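Local coordinates for glucose-inhibited division protein A-related protein, probable oxidoreductase (Thermus thermophilus, PDB 2CUL) that binds flavin-adenine dinucleotide in a Rossmann-type fold and is probably an oxidoreductase, a small relative of glucose-inhibited division protein A, at residues Q88-G93 against V104-E108; R155-R159 against R197-L201; A16-W21 against P52-R58. All coordinates share one frame. Numbering follows the deposited sequence.

Contact 1. Residues Q88-G93 against V104-E108; sequences QATATG and VRTWE. With FAD (flavin-adenine dinucleotide), chain B.
The adenine end of the FAD pocket is built here, where the beta hairpin of strands 84-97 and 100-106 meets the cofactor. The pairing is antiparallel: Ala91 faces Thr106 as a non-hydrogen-bonded pair, CA to CA 4.4 Å. Three backbone bonds hold the ladder, Trp107 N to Thr90 O at 2.8 Å, Thr92 N to Arg105 O at 2.9 Å and Arg105 N to Gly93 O at 2.9 Å. Around the Ala91-Thr106 pair, Thr106 CA lies 3.1 Å from Thr90 O and Ala91 CA 3.4 Å from Arg105 O, both CA-H...O contacts. At Gly93 the chain turns a corner, with the Arg105 guanidinium laid face-on over its CA; a CB there would collide with Arg105 NH2. That NH2 pairs with Asp152 and also meets a water bonded to Thr92 O. Past the strand, Glu108 (chi1 m, chi2 p) bends back toward 88-93: OE1 accepts from Thr90 N at 3.0 Å and OE2 from Gln88 NE2 at 3.2 Å, while Gln88 NE2 also reaches Gln34 O. Thr92 (chi1 p) sets CG2 at the edge of the Trp107 ring, and Ala91 CB touches Val104 CG2 at 4.1 Å. Because Ala91 is in a non-hydrogen-bonded pair, its N and O point away from 104-108 and are left for the adenine: Ala91 N donates to FAD N1A at 2.9 Å and Ala91 O accepts from FAD N6A at 2.9 Å. These two bonds thus depend on the backbone of Ala91 and not on its side chain.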
# COMPACT_ATOMS: atom_id res chain seq x y z
N GLN A 88 5.90 11.93 2.32
CA GLN A 88 4.48 12.13 2.54
C GLN A 88 3.82 12.87 1.38
O GLN A 88 4.33 13.86 0.88
CB GLN A 88 4.24 12.93 3.83
CG GLN A 88 2.77 13.13 4.21
CD GLN A 88 2.03 14.10 3.28
OE1 GLN A 88 2.56 15.14 2.91
NE2 GLN A 88 0.80 13.75 2.92
N ALA A 89 2.68 12.34 0.95
CA ALA A 89 1.89 12.94 -0.11
C ALA A 89 0.61 12.15 -0.19
O ALA A 89 0.58 10.96 0.15
CB ALA A 89 2.64 12.89 -1.44
N THR A 90 -0.47 12.80 -0.61
CA THR A 90 -1.76 12.13 -0.73
C THR A 90 -2.11 11.96 -2.20
O THR A 90 -2.45 12.92 -2.88
CB THR A 90 -2.87 12.95 -0.06
OG1 THR A 90 -2.51 13.23 1.30
CG2 THR A 90 -4.18 12.18 -0.07
N ALA A 91 -2.02 10.73 -2.70
CA ALA A 91 -2.33 10.47 -4.10
C ALA A 91 -3.81 10.73 -4.35
O ALA A 91 -4.67 10.24 -3.62
CB ALA A 91 -1.98 9.02 -4.47
N THR A 92 -4.09 11.50 -5.39
CA THR A 92 -5.47 11.86 -5.71
C THR A 92 -5.90 11.39 -7.10
O THR A 92 -7.07 11.49 -7.46
CB THR A 92 -5.67 13.38 -5.64
OG1 THR A 92 -4.71 14.03 -6.48
CG2 THR A 92 -5.51 13.87 -4.21
N GLY A 93 -4.95 10.89 -7.88
CA GLY A 93 -5.28 10.43 -9.21
C GLY A 93 -4.07 9.90 -9.95
O GLY A 93 -2.94 10.04 -9.49
N VAL A 104 1.55 9.78 -10.09
CA VAL A 104 0.27 10.14 -9.49
C VAL A 104 0.22 11.62 -9.17
O VAL A 104 1.25 12.26 -8.94
CB VAL A 104 -0.02 9.37 -8.17
CG1 VAL A 104 -0.14 7.88 -8.44
CG2 VAL A 104 1.08 9.66 -7.15
N ARG A 105 -0.99 12.16 -9.17
CA ARG A 105 -1.20 13.55 -8.80
C ARG A 105 -1.34 13.48 -7.28
O ARG A 105 -1.71 12.44 -6.74
CB ARG A 105 -2.49 14.09 -9.40
CG ARG A 105 -2.48 14.23 -10.91
CD ARG A 105 -3.61 15.13 -11.38
NE ARG A 105 -4.94 14.60 -11.07
CZ ARG A 105 -5.41 13.45 -11.55
NH1 ARG A 105 -4.68 12.71 -12.37
NH2 ARG A 105 -6.64 13.06 -11.23
N THR A 106 -1.02 14.57 -6.59
CA THR A 106 -1.16 14.59 -5.14
C THR A 106 -2.01 15.79 -4.73
O THR A 106 -2.04 16.81 -5.42
CB THR A 106 0.20 14.65 -4.40
OG1 THR A 106 0.80 15.94 -4.60
CG2 THR A 106 1.13 13.56 -4.92
N TRP A 107 -2.69 15.65 -3.61
CA TRP A 107 -3.56 16.70 -3.11
C TRP A 107 -2.79 17.98 -2.83
O TRP A 107 -3.26 19.09 -3.11
CB TRP A 107 -4.25 16.25 -1.82
CG TRP A 107 -5.45 17.09 -1.49
CD1 TRP A 107 -6.72 16.92 -1.96
CD2 TRP A 107 -5.48 18.26 -0.67
NE1 TRP A 107 -7.54 17.91 -1.48
CE2 TRP A 107 -6.80 18.75 -0.69
CE3 TRP A 107 -4.51 18.95 0.07
CZ2 TRP A 107 -7.18 19.90 0.01
CZ3 TRP A 107 -4.89 20.09 0.77
CH2 TRP A 107 -6.21 20.55 0.74
N GLU A 108 -1.60 17.82 -2.27
CA GLU A 108 -0.75 18.95 -1.93
C GLU A 108 -0.25 19.71 -3.15
O GLU A 108 0.21 20.84 -3.04
CB GLU A 108 0.41 18.47 -1.06
CG GLU A 108 -0.01 17.82 0.27
CD GLU A 108 -0.49 16.36 0.16
OE1 GLU A 108 -0.39 15.74 -0.92
OE2 GLU A 108 -0.95 15.82 1.19
PA FAD B . -2.23 -1.00 4.69
O1A FAD B . -3.51 -0.51 5.23
O2A FAD B . -1.27 -1.69 5.59
O5B FAD B . -1.45 0.21 4.01
C5B FAD B . -2.12 1.07 3.09
C4B FAD B . -1.33 2.38 3.08
O4B FAD B . -1.76 3.12 1.94
C3B FAD B . -1.59 3.28 4.31
O3B FAD B . -0.38 3.72 4.90
C2B FAD B . -2.42 4.39 3.74
O2B FAD B . -2.40 5.60 4.46
C1B FAD B . -1.87 4.48 2.32
N9A FAD B . -2.76 5.13 1.36
C8A FAD B . -4.03 4.76 1.01
N7A FAD B . -4.57 5.56 0.10
C5A FAD B . -3.58 6.50 -0.15
C6A FAD B . -3.54 7.61 -1.03
N6A FAD B . -4.54 7.97 -1.82
N1A FAD B . -2.37 8.36 -1.04
C2A FAD B . -1.32 8.02 -0.23
N3A FAD B . -1.30 6.96 0.63
C4A FAD B . -2.45 6.24 0.63
N1 FAD B . -4.68 -8.69 9.18
C2 FAD B . -4.03 -9.28 10.24
O2 FAD B . -3.11 -10.05 10.06
N3 FAD B . -4.45 -8.96 11.54
C4 FAD B . -5.48 -8.10 11.84
O4 FAD B . -5.80 -7.87 13.02
C4X FAD B . -6.15 -7.50 10.75
N5 FAD B . -7.21 -6.63 10.97
C5X FAD B . -7.87 -6.04 9.91
C6 FAD B . -8.93 -5.17 10.16
C7 FAD B . -9.63 -4.53 9.12
C7M FAD B . -10.77 -3.59 9.46
C8 FAD B . -9.24 -4.80 7.76
C8M FAD B . -9.93 -4.15 6.59
C9 FAD B . -8.17 -5.69 7.49
C9A FAD B . -7.46 -6.33 8.55
N10 FAD B . -6.37 -7.23 8.32
C10 FAD B . -5.72 -7.82 9.42
C1' FAD B . -5.90 -7.60 6.92
C2' FAD B . -4.57 -7.00 6.40
O2' FAD B . -3.50 -7.68 6.99
C3' FAD B . -4.44 -5.49 6.68
O3' FAD B . -5.51 -4.76 6.09
C4' FAD B . -3.14 -4.89 6.12
O4' FAD B . -2.91 -3.58 6.65
C5' FAD B . -3.23 -4.84 4.58
O5' FAD B . -2.00 -4.32 4.05
P FAD B . -1.96 -3.26 2.87
O1P FAD B . -0.53 -3.06 2.61
O2P FAD B . -2.80 -3.71 1.71
O3P FAD B . -2.63 -1.96 3.46
O HOH W 1 -5.43 16.78 -6.21
O HOH W 2 -8.00 13.89 -9.10

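Contact 2. Residues R155-R159 against R197-L201; sequences RLGFR and RLEGL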
# COMPACT_ATOMS: atom_id res chain seq x y z
N ARG A 155 -13.66 7.04 -12.40
CA ARG A 155 -13.88 7.82 -13.61
C ARG A 155 -13.16 7.21 -14.80
O ARG A 155 -13.64 7.28 -15.93
CB ARG A 155 -13.38 9.26 -13.42
CG ARG A 155 -14.21 10.09 -12.47
CD ARG A 155 -13.76 11.54 -12.53
NE ARG A 155 -14.51 12.39 -11.61
CZ ARG A 155 -14.32 13.69 -11.48
NH1 ARG A 155 -13.40 14.31 -12.22
NH2 ARG A 155 -15.05 14.39 -10.62
N LEU A 156 -12.01 6.60 -14.55
CA LEU A 156 -11.23 5.98 -15.62
C LEU A 156 -11.83 4.66 -16.08
O LEU A 156 -11.40 4.10 -17.09
CB LEU A 156 -9.78 5.78 -15.17
CG LEU A 156 -9.00 7.07 -14.89
CD1 LEU A 156 -7.62 6.74 -14.34
CD2 LEU A 156 -8.89 7.89 -16.17
N GLY A 157 -12.80 4.15 -15.33
CA GLY A 157 -13.45 2.91 -15.71
C GLY A 157 -13.15 1.68 -14.87
O GLY A 157 -13.73 0.61 -15.10
N PHE A 158 -12.25 1.80 -13.90
CA PHE A 158 -11.91 0.65 -13.06
C PHE A 158 -13.12 0.12 -12.28
O PHE A 158 -13.93 0.88 -11.78
CB PHE A 158 -10.80 1.02 -12.08
CG PHE A 158 -9.44 1.10 -12.72
CD1 PHE A 158 -8.69 -0.06 -12.94
CD2 PHE A 158 -8.92 2.32 -13.12
CE1 PHE A 158 -7.44 0.01 -13.54
CE2 PHE A 158 -7.67 2.40 -13.73
CZ PHE A 158 -6.93 1.24 -13.94
N ARG A 159 -13.21 -1.21 -12.21
CA ARG A 159 -14.29 -1.89 -11.49
C ARG A 159 -13.81 -2.35 -10.12
O ARG A 159 -12.65 -2.74 -9.96
CB ARG A 159 -14.77 -3.11 -12.28
CG ARG A 159 -15.38 -2.80 -13.64
CD ARG A 159 -16.57 -1.86 -13.51
NE ARG A 159 -17.54 -2.07 -14.59
CZ ARG A 159 -18.65 -1.36 -14.75
NH1 ARG A 159 -18.94 -0.38 -13.90
NH2 ARG A 159 -19.47 -1.63 -15.75
N ARG A 197 -5.76 -2.68 -17.33
CA ARG A 197 -6.56 -1.65 -17.99
C ARG A 197 -5.67 -0.55 -18.58
O ARG A 197 -5.99 0.03 -19.62
CB ARG A 197 -7.55 -1.04 -16.99
CG ARG A 197 -8.51 -0.03 -17.59
CD ARG A 197 -9.58 0.39 -16.58
NE ARG A 197 -10.46 -0.72 -16.23
CZ ARG A 197 -11.57 -1.04 -16.90
NH1 ARG A 197 -11.95 -0.33 -17.96
NH2 ARG A 197 -12.31 -2.07 -16.50
N LEU A 198 -4.55 -0.27 -17.92
CA LEU A 198 -3.61 0.74 -18.39
C LEU A 198 -2.20 0.15 -18.38
O LEU A 198 -1.99 -0.96 -17.90
CB LEU A 198 -3.67 1.97 -17.49
CG LEU A 198 -5.02 2.68 -17.44
CD1 LEU A 198 -5.03 3.73 -16.34
CD2 LEU A 198 -5.30 3.33 -18.79
N GLU A 199 -1.24 0.89 -18.92
CA GLU A 199 0.15 0.43 -18.97
C GLU A 199 0.97 0.96 -17.80
O GLU A 199 0.68 2.03 -17.27
CB GLU A 199 0.80 0.86 -20.28
CG GLU A 199 0.17 0.25 -21.52
CD GLU A 199 0.29 -1.26 -21.56
OE1 GLU A 199 1.43 -1.77 -21.45
OE2 GLU A 199 -0.74 -1.94 -21.71
N GLY A 200 2.00 0.20 -17.41
CA GLY A 200 2.89 0.59 -16.33
C GLY A 200 2.29 0.65 -14.93
O GLY A 200 2.90 1.19 -14.01
N LEU A 201 1.10 0.06 -14.77
CA LEU A 201 0.39 0.08 -13.49
C LEU A 201 0.32 -1.28 -12.81
O LEU A 201 -0.03 -2.27 -13.44
CB LEU A 201 -1.03 0.61 -13.72
CG LEU A 201 -1.90 0.86 -12.49
CD1 LEU A 201 -1.29 1.96 -11.65
CD2 LEU A 201 -3.31 1.24 -12.93
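Neither segment is regular for most of its length: 155-159 links helix 148-155 to strand 160-167, while the loop of residues 197-201 leads into strand 201-203, an outermost strand of the mixed Rossmann-type sheet. The helix finishes in a Schellman motif at Gly157, whose phi of 108° with psi near -4° would jam a CB against the preceding carbonyl oxygen. The chain then extends through Phe158. Phe158 CA and Arg197 CA, the nearest such pair, are 7.6 Å apart, so the backbones themselves do not meet and every contact involves a side chain; no hydrogen bond crosses. The Phe158 ring, with chi1 in the m well, touches Leu198 CD1 from CE2 at 3.9 Å and Leu201 CD2 from CZ at 3.8 Å, while Leu156 CD1 and Leu198 CD1 sit 4.4 Å apart. Leu156 and Leu198 both also rest on Leu94 and Leu96 of strand 84-97, joining the helix end and the loop to the sheet. Arg197 reaches across the aromatic ring and places one face of its guanidinium against Gly157 O and Phe158 N; its charge is met by Glu187, which also accepts from Arg159 N. The alkyl part makes a close fit to the ring: Arg197 CD stands 3.6 Å from the Phe158 centroid, 6° off the normal, a CH-pi contact.

Contact 3. Residues A16-W21 against P52-R58; sequences AETAFW and PGSLLER
Glu17 reaches from helix 13-24 to the start of helix 55-59 and takes two of its first backbone amides: Leu55 N donates to Glu17 OE2 at 2.8 Å, almost linear, and Leu56 N to Glu17 OE1 at 3.3 Å. To get there the side chain runs with chi1 t and chi2 p. OE1 is also bonded to Ser217 OG of helix 213-230, and Trp21 NE1 gives OE2 a weak bond at 2.9 Å. Within 52-58, Ser54 (chi1 p) is the N-cap, its OG accepting from Glu57 N at 3.0 Å and also bonded to Pro51 O. Gly53, at phi 71° and psi 6°, turns the chain into the helix; its N donates to Glu57 OE1 at 2.7 Å, and its O accepts from Arg58 NE at 2.8 Å and NH2 at 3.1 Å. Helix 13-24 follows strand 6-9 and a turn whose Gly10, Gly12 and Gly15 fit the GxGxxG pattern, consistent with the strand-turn-helix of a Rossmann-type dinucleotide-binding fold. Helix 55-59 packs against this helix, with the CA atoms nearest at Glu17 and Leu55, 5.9 Å apart. Leu55 (t, p) points toward the first helix, its CD2 3.8 Å from Ala16 CB and its CB over the face of the Phe20 ring, 4.0 Å from Phe20 CG. Phe20 (chi1 t) sets CZ over one face of the Arg58 guanidinium, 3.3 Å from Arg58 NE. Farther out, Trp21 (chi1 m) brings CZ2 to 3.4 Å from Gly53 O, and Lys221 makes a cation-pi contact with the indole.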
# COMPACT_ATOMS: atom_id res chain seq x y z
N ALA A 16 5.23 -1.37 1.80
CA ALA A 16 6.53 -1.22 2.44
C ALA A 16 7.40 -2.46 2.21
O ALA A 16 8.61 -2.35 2.04
CB ALA A 16 6.35 -0.96 3.93
N GLU A 17 6.78 -3.64 2.21
CA GLU A 17 7.55 -4.86 1.99
C GLU A 17 8.11 -4.84 0.57
O GLU A 17 9.26 -5.22 0.34
CB GLU A 17 6.67 -6.11 2.18
CG GLU A 17 7.48 -7.39 2.30
CD GLU A 17 8.24 -7.47 3.62
OE1 GLU A 17 7.59 -7.51 4.68
OE2 GLU A 17 9.49 -7.49 3.58
N THR A 18 7.30 -4.39 -0.39
CA THR A 18 7.75 -4.30 -1.77
C THR A 18 8.97 -3.37 -1.83
O THR A 18 9.99 -3.69 -2.44
CB THR A 18 6.65 -3.73 -2.70
OG1 THR A 18 5.47 -4.54 -2.61
CG2 THR A 18 7.13 -3.71 -4.15
N ALA A 19 8.84 -2.21 -1.19
CA ALA A 19 9.92 -1.23 -1.17
C ALA A 19 11.18 -1.81 -0.54
O ALA A 19 12.29 -1.59 -1.02
CB ALA A 19 9.49 0.01 -0.39
N PHE A 20 10.99 -2.56 0.54
CA PHE A 20 12.10 -3.17 1.26
C PHE A 20 12.97 -4.06 0.38
O PHE A 20 14.18 -3.87 0.32
CB PHE A 20 11.57 -3.98 2.44
CG PHE A 20 12.65 -4.69 3.22
CD1 PHE A 20 13.44 -3.99 4.12
CD2 PHE A 20 12.89 -6.05 3.02
CE1 PHE A 20 14.46 -4.64 4.82
CE2 PHE A 20 13.91 -6.70 3.71
CZ PHE A 20 14.69 -6.00 4.62
N TRP A 21 12.37 -5.04 -0.28
CA TRP A 21 13.13 -5.95 -1.12
C TRP A 21 13.71 -5.30 -2.37
O TRP A 21 14.79 -5.68 -2.82
CB TRP A 21 12.29 -7.17 -1.50
CG TRP A 21 11.97 -8.03 -0.32
CD1 TRP A 21 10.84 -7.99 0.44
CD2 TRP A 21 12.84 -8.99 0.30
NE1 TRP A 21 10.94 -8.87 1.49
CE2 TRP A 21 12.16 -9.49 1.43
CE3 TRP A 21 14.12 -9.47 0.00
CZ2 TRP A 21 12.73 -10.46 2.27
CZ3 TRP A 21 14.69 -10.43 0.84
CH2 TRP A 21 13.99 -10.91 1.96
N PRO A 52 10.22 -15.37 6.33
CA PRO A 52 11.64 -15.26 6.66
C PRO A 52 12.37 -14.07 6.04
O PRO A 52 12.29 -13.83 4.83
CB PRO A 52 12.21 -16.60 6.19
CG PRO A 52 11.06 -17.54 6.42
CD PRO A 52 9.89 -16.74 5.88
N GLY A 53 13.08 -13.32 6.88
CA GLY A 53 13.84 -12.17 6.43
C GLY A 53 13.06 -10.95 5.98
O GLY A 53 13.64 -9.98 5.49
N SER A 54 11.74 -10.98 6.16
CA SER A 54 10.88 -9.87 5.75
C SER A 54 10.98 -8.66 6.66
O SER A 54 11.45 -8.75 7.79
CB SER A 54 9.43 -10.33 5.70
OG SER A 54 8.99 -10.74 6.99
N LEU A 55 10.52 -7.52 6.15
CA LEU A 55 10.49 -6.29 6.92
C LEU A 55 9.56 -6.55 8.10
O LEU A 55 9.79 -6.10 9.22
CB LEU A 55 9.94 -5.14 6.08
CG LEU A 55 9.63 -3.84 6.83
CD1 LEU A 55 10.92 -3.22 7.35
CD2 LEU A 55 8.92 -2.87 5.89
N LEU A 56 8.49 -7.30 7.83
CA LEU A 56 7.51 -7.65 8.86
C LEU A 56 8.19 -8.38 10.02
O LEU A 56 7.98 -8.04 11.19
CB LEU A 56 6.40 -8.52 8.25
CG LEU A 56 5.40 -9.17 9.21
CD1 LEU A 56 4.71 -8.11 10.05
CD2 LEU A 56 4.38 -9.97 8.40
N GLU A 57 9.02 -9.37 9.70
CA GLU A 57 9.72 -10.13 10.73
C GLU A 57 10.70 -9.25 11.50
O GLU A 57 10.79 -9.31 12.73
CB GLU A 57 10.48 -11.31 10.10
CG GLU A 57 11.29 -12.12 11.10
CD GLU A 57 11.90 -13.37 10.49
OE1 GLU A 57 12.67 -13.25 9.52
OE2 GLU A 57 11.60 -14.48 10.98
N ARG A 58 11.44 -8.42 10.77
CA ARG A 58 12.43 -7.54 11.39
C ARG A 58 11.80 -6.50 12.32
O ARG A 58 12.40 -6.12 13.32
CB ARG A 58 13.24 -6.84 10.30
CG ARG A 58 14.00 -7.80 9.40
CD ARG A 58 14.44 -7.14 8.10
NE ARG A 58 14.95 -8.11 7.14
CZ ARG A 58 16.22 -8.48 7.03
NH1 ARG A 58 17.14 -7.95 7.82
NH2 ARG A 58 16.57 -9.39 6.12

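In the fold
The three contacts follow one another along the chain, 16-21/52-58 first, and none touches another. Contact 1 bonds FAD directly at the adenine; contact 3 stands off, with the Ala16 side chain about 7 Å from the cofactor, and contact 2 farther still, with the Leu201 side chain about 12 Å away. Contacts 1 and 3 lie on opposite sides of the chain's centre, their centres about 25 Å apart, as do contacts 2 and 3 at about 28 Å. Contacts 1 and 2 are closer neighbours, about 17 Å between centres and about 6 Å between nearest atoms, and strand 84-97 connects them: its 88-93 part holds adenine, while Leu94 and Leu96 touch Leu156 and Leu198 of contact 2.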